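Side-chain contacts in Ulp1-like SUMO protease (Chaetomium thermophilum, PDB 6DG4), which probably removes SUMO from modified proteins as a C48-family cysteine protease, of which this chain is the catalytic domain: residues W97-L100 and L101-P105; Y223-A226 and Q227-L230. All coordinates share one frame; numbering follows the deposited sequence.

Contact 1: residues W97-L100 and L101-P105; sequences WPRL and LSHGP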
loop_
_atom_site.group_PDB
_atom_site.type_symbol
_atom_site.label_atom_id
_atom_site.label_comp_id
_atom_site.label_asym_id
_atom_site.label_seq_id
_atom_site.Cartn_x
_atom_site.Cartn_y
_atom_site.Cartn_z
ATOM N N TRP A 97 -2.651 12.541 1.765
ATOM C CA TRP A 97 -1.461 13.343 1.488
ATOM C C TRP A 97 -1.816 14.757 1.047
ATOM O O TRP A 97 -1.209 15.711 1.562
ATOM C CB TRP A 97 -0.541 12.625 0.499
ATOM C CG TRP A 97 0.779 13.313 0.339
ATOM C CD1 TRP A 97 1.203 14.022 -0.742
ATOM C CD2 TRP A 97 1.842 13.366 1.298
ATOM N NE1 TRP A 97 2.466 14.513 -0.521
ATOM C CE2 TRP A 97 2.883 14.122 0.725
ATOM C CE3 TRP A 97 2.014 12.853 2.588
ATOM C CZ2 TRP A 97 4.080 14.378 1.395
ATOM C CZ3 TRP A 97 3.211 13.102 3.250
ATOM C CH2 TRP A 97 4.224 13.854 2.651
ATOM N N PRO A 98 -2.761 14.975 0.131
ATOM C CA PRO A 98 -3.135 16.363 -0.192
ATOM C C PRO A 98 -3.638 17.141 1.014
ATOM O O PRO A 98 -3.339 18.335 1.142
ATOM C CB PRO A 98 -4.204 16.206 -1.284
ATOM C CG PRO A 98 -4.084 14.826 -1.784
ATOM C CD PRO A 98 -3.421 13.990 -0.742
ATOM N N ARG A 99 -4.390 16.494 1.906
ATOM C CA ARG A 99 -4.853 17.168 3.114
ATOM C C ARG A 99 -3.679 17.549 4.005
ATOM O O ARG A 99 -3.644 18.648 4.572
ATOM C CB ARG A 99 -5.817 16.254 3.869
ATOM C CG ARG A 99 -6.388 16.861 5.140
ATOM C CD ARG A 99 -7.673 17.570 4.847
ATOM N NE ARG A 99 -8.243 18.213 6.025
ATOM C CZ ARG A 99 -9.344 18.955 5.998
ATOM N NH1 ARG A 99 -9.994 19.131 4.856
ATOM N NH2 ARG A 99 -9.802 19.511 7.109
ATOM N N LEU A 100 -2.705 16.650 4.140
ATOM C CA LEU A 100 -1.536 16.941 4.959
ATOM C C LEU A 100 -0.732 18.101 4.376
ATOM O O LEU A 100 -0.277 18.984 5.115
ATOM C CB LEU A 100 -0.682 15.679 5.087
ATOM C CG LEU A 100 0.449 15.746 6.109
ATOM C CD1 LEU A 100 -0.104 16.023 7.499
ATOM C CD2 LEU A 100 1.221 14.461 6.126
ATOM N N LEU A 101 -0.566 18.126 3.049
ATOM C CA LEU A 101 0.162 19.219 2.413
ATOM C C LEU A 101 -0.570 20.545 2.587
ATOM O O LEU A 101 0.056 21.581 2.840
ATOM C CB LEU A 101 0.360 18.933 0.920
ATOM C CG LEU A 101 1.327 17.817 0.512
ATOM C CD1 LEU A 101 1.520 17.793 -1.002
ATOM C CD2 LEU A 101 2.668 17.973 1.210
ATOM N N SER A 102 -1.892 20.541 2.445
ATOM C CA SER A 102 -2.633 21.795 2.405
ATOM C C SER A 102 -3.035 22.297 3.782
ATOM O O SER A 102 -3.083 23.512 3.994
ATOM C CB SER A 102 -3.872 21.651 1.517
ATOM O OG SER A 102 -4.737 20.640 1.991
ATOM N N HIS A 103 -3.317 21.397 4.725
ATOM C CA HIS A 103 -3.769 21.771 6.053
ATOM C C HIS A 103 -2.750 21.527 7.157
ATOM O O HIS A 103 -2.909 22.077 8.250
ATOM C CB HIS A 103 -5.016 20.956 6.432
ATOM C CG HIS A 103 -6.262 21.371 5.718
ATOM N ND1 HIS A 103 -6.493 21.095 4.386
ATOM C CD2 HIS A 103 -7.356 22.031 6.162
ATOM C CE1 HIS A 103 -7.675 21.574 4.041
ATOM N NE2 HIS A 103 -8.218 22.148 5.099
ATOM N N GLY A 104 -1.746 20.689 6.929
ATOM C CA GLY A 104 -0.935 20.183 8.013
ATOM C C GLY A 104 -1.690 19.181 8.877
ATOM O O GLY A 104 -2.893 18.963 8.700
ATOM N N PRO A 105 -1.004 18.580 9.857
ATOM C CA PRO A 105 -1.638 17.500 10.637
ATOM C C PRO A 105 -2.845 17.952 11.439
ATOM O O PRO A 105 -3.780 17.167 11.643
ATOM C CB PRO A 105 -0.507 17.005 11.556
ATOM C CG PRO A 105 0.757 17.618 11.022
ATOM C CD PRO A 105 0.365 18.869 10.312
#
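R99 starts with CG pointing away from its own N, beside the carbonyl carbon, and then bends at chi2 (91°); H103, one turn on, has CG turned back beside its own N (chi1 -73°), and the two side chains meet flat on flat. The guanidinium lies over one face of the imidazole with centres 3.6 Å apart and planes 9° from parallel, so that R99 CZ sits over the middle of the ring. Behind it, R99 CD makes a CH-pi contact with the same ring. The arginine's NE is tied to the carbonyl of G107, which fixes the rotation of the group beyond the bend. H103 is steadied too: its ND1 donates to S102 OG at 3.0 Å. That hydroxyl in turn donates to P98 O at 2.8 Å, while S102 N reaches the same P98 O at 2.9 Å from the other face of the carbonyl plane, a double grip on one oxygen.

On another side of the helix, L101 lies over one face of the W97 indole, with L101 CG 4.0 Å from the centroid of the five-membered ring. W97 NE1 bonds to E134, and K168 of helix 163-177 touches both W97 and L101. At the end of the helix L100 CD1 packs against P105 CG at 4.0 Å. G104 N still bonds to L100 O at 2.9 Å, but G104 itself has positive phi, and P105 has no N-H with which to continue the pattern. This is a helix C-terminus closed by a Gly-Pro pair, ending helix 96-103 of the protease domain.

Contact 2: residues Y223-A226 and Q227-L230; sequences YTEA and QLPL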
loop_
_atom_site.group_PDB
_atom_site.type_symbol
_atom_site.label_atom_id
_atom_site.label_comp_id
_atom_site.label_asym_id
_atom_site.label_seq_id
_atom_site.Cartn_x
_atom_site.Cartn_y
_atom_site.Cartn_z
ATOM N N TYR A 223 11.425 -9.052 -5.698
ATOM C CA TYR A 223 10.800 -8.883 -7.008
ATOM C C TYR A 223 11.663 -7.986 -7.887
ATOM O O TYR A 223 12.648 -7.395 -7.434
ATOM C CB TYR A 223 9.351 -8.376 -6.875
ATOM C CG TYR A 223 9.183 -6.919 -6.493
ATOM C CD1 TYR A 223 9.245 -6.504 -5.163
ATOM C CD2 TYR A 223 8.933 -5.962 -7.462
ATOM C CE1 TYR A 223 9.083 -5.171 -4.821
ATOM C CE2 TYR A 223 8.774 -4.628 -7.133
ATOM C CZ TYR A 223 8.843 -4.233 -5.818
ATOM O OH TYR A 223 8.671 -2.894 -5.528
ATOM N N THR A 224 11.284 -7.922 -9.171
ATOM C CA THR A 224 11.950 -7.089 -10.155
ATOM C C THR A 224 10.920 -6.306 -10.964
ATOM O O THR A 224 9.740 -6.667 -11.031
ATOM C CB THR A 224 12.756 -7.923 -11.157
ATOM O OG1 THR A 224 11.835 -8.601 -12.021
ATOM C CG2 THR A 224 13.644 -8.941 -10.455
ATOM N N GLU A 225 11.400 -5.244 -11.613
ATOM C CA GLU A 225 10.535 -4.444 -12.473
ATOM C C GLU A 225 9.937 -5.276 -13.606
ATOM O O GLU A 225 8.773 -5.084 -13.977
ATOM C CB GLU A 225 11.316 -3.255 -13.035
ATOM C CG GLU A 225 10.464 -2.328 -13.888
ATOM C CD GLU A 225 11.169 -1.031 -14.248
ATOM O OE1 GLU A 225 12.308 -1.101 -14.761
ATOM O OE2 GLU A 225 10.578 0.056 -14.028
ATOM N N ALA A 226 10.713 -6.202 -14.175
ATOM C CA ALA A 226 10.216 -6.992 -15.297
ATOM C C ALA A 226 9.051 -7.902 -14.916
ATOM O O ALA A 226 8.342 -8.379 -15.809
ATOM C CB ALA A 226 11.350 -7.817 -15.902
ATOM N N GLN A 227 8.839 -8.153 -13.624
ATOM C CA GLN A 227 7.709 -8.951 -13.160
ATOM C C GLN A 227 6.422 -8.147 -13.014
ATOM O O GLN A 227 5.373 -8.728 -12.714
ATOM C CB GLN A 227 8.043 -9.590 -11.808
ATOM C CG GLN A 227 9.151 -10.607 -11.871
ATOM C CD GLN A 227 9.682 -10.967 -10.509
ATOM O OE1 GLN A 227 9.354 -10.328 -9.514
ATOM N NE2 GLN A 227 10.524 -11.978 -10.459
ATOM N N LEU A 228 6.461 -6.847 -13.243
ATOM C CA LEU A 228 5.292 -6.037 -12.933
ATOM C C LEU A 228 4.122 -6.207 -13.897
ATOM O O LEU A 228 2.978 -6.068 -13.456
ATOM C CB LEU A 228 5.682 -4.569 -12.752
ATOM C CG LEU A 228 6.639 -4.343 -11.578
ATOM C CD1 LEU A 228 6.887 -2.869 -11.388
ATOM C CD2 LEU A 228 6.147 -4.969 -10.273
ATOM N N PRO A 229 4.318 -6.531 -15.181
ATOM C CA PRO A 229 3.132 -6.856 -15.999
ATOM C C PRO A 229 2.322 -7.999 -15.415
ATOM O O PRO A 229 1.085 -7.942 -15.373
ATOM C CB PRO A 229 3.735 -7.184 -17.369
ATOM C CG PRO A 229 4.966 -6.319 -17.425
ATOM C CD PRO A 229 5.526 -6.384 -16.018
ATOM N N LEU A 230 2.997 -9.029 -14.919
ATOM C CA LEU A 230 2.294 -10.112 -14.246
ATOM C C LEU A 230 1.673 -9.641 -12.936
ATOM O O LEU A 230 0.550 -10.031 -12.600
ATOM C CB LEU A 230 3.271 -11.256 -14.010
ATOM C CG LEU A 230 2.810 -12.381 -13.100
ATOM C CD1 LEU A 230 1.536 -13.020 -13.626
ATOM C CD2 LEU A 230 3.952 -13.390 -12.986
HETATM O O HOH W 1 5.776 -9.914 -15.950
#
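The backbone N-H of Q227 is shared by two oxygens of T224: it bonds to T224 O at 3.1 Å, coming from well above that carbonyl's plane, and more weakly to T224 OG1 at 3.4 Å. The hydroxyl is there because OG1 sits between the backbone N and the carbonyl carbon of T224 (chi1 72°). Q227 returns the bond. Its side chain runs extended beyond CG and crosses that of T224 at about a right angle, bringing Q227 OE1 3.1 Å from T224 N, with the donor 71° out of the amide carbonyl plane rather than on a lone pair. The next turn bond, L228 N to E225 O at 3.0 Å, is straighter at the hydrogen (161°). Further on P229 has no N-H to give, and a water bridges A226 O to L230 N.

Beside the cap, L228 CD2 approaches the Y223 ring obliquely, 4.1 Å from Y223 CD2. Both side chains also touch F205 of helix 202-215, and Y223 OH bonds to N209. T224 as N-cap and Q227 three residues on make a capping box, its hydroxyl half weak, with the glutamine amide oxygen taking the part a glutamate carboxylate usually plays; the Y223-L228 contact flanking it is a hydrophobic staple. Together they cap the 3-10 turn 225-227 that runs into helix 228-241.

How the contacts relate
The two contacts come in series along the chain, contact 1 well before contact 2, and both fall in the Ulp1-type catalytic domain. Their centres are 32 Å apart, with about 19 Å between nearest atoms, and they lie on opposite sides of the chain's centre, so neither touches the other. Each deals with a helix end: contact 1 closes helix 96-103, contact 2 leads into helix 228-241. The first packs against helix 163-177 and strand 127-134 of the five-stranded mixed sheet, the second against helix 202-215 and nearby loops. They are separate local features, one at the C-terminal end of a helix and one at the N-terminal end of another.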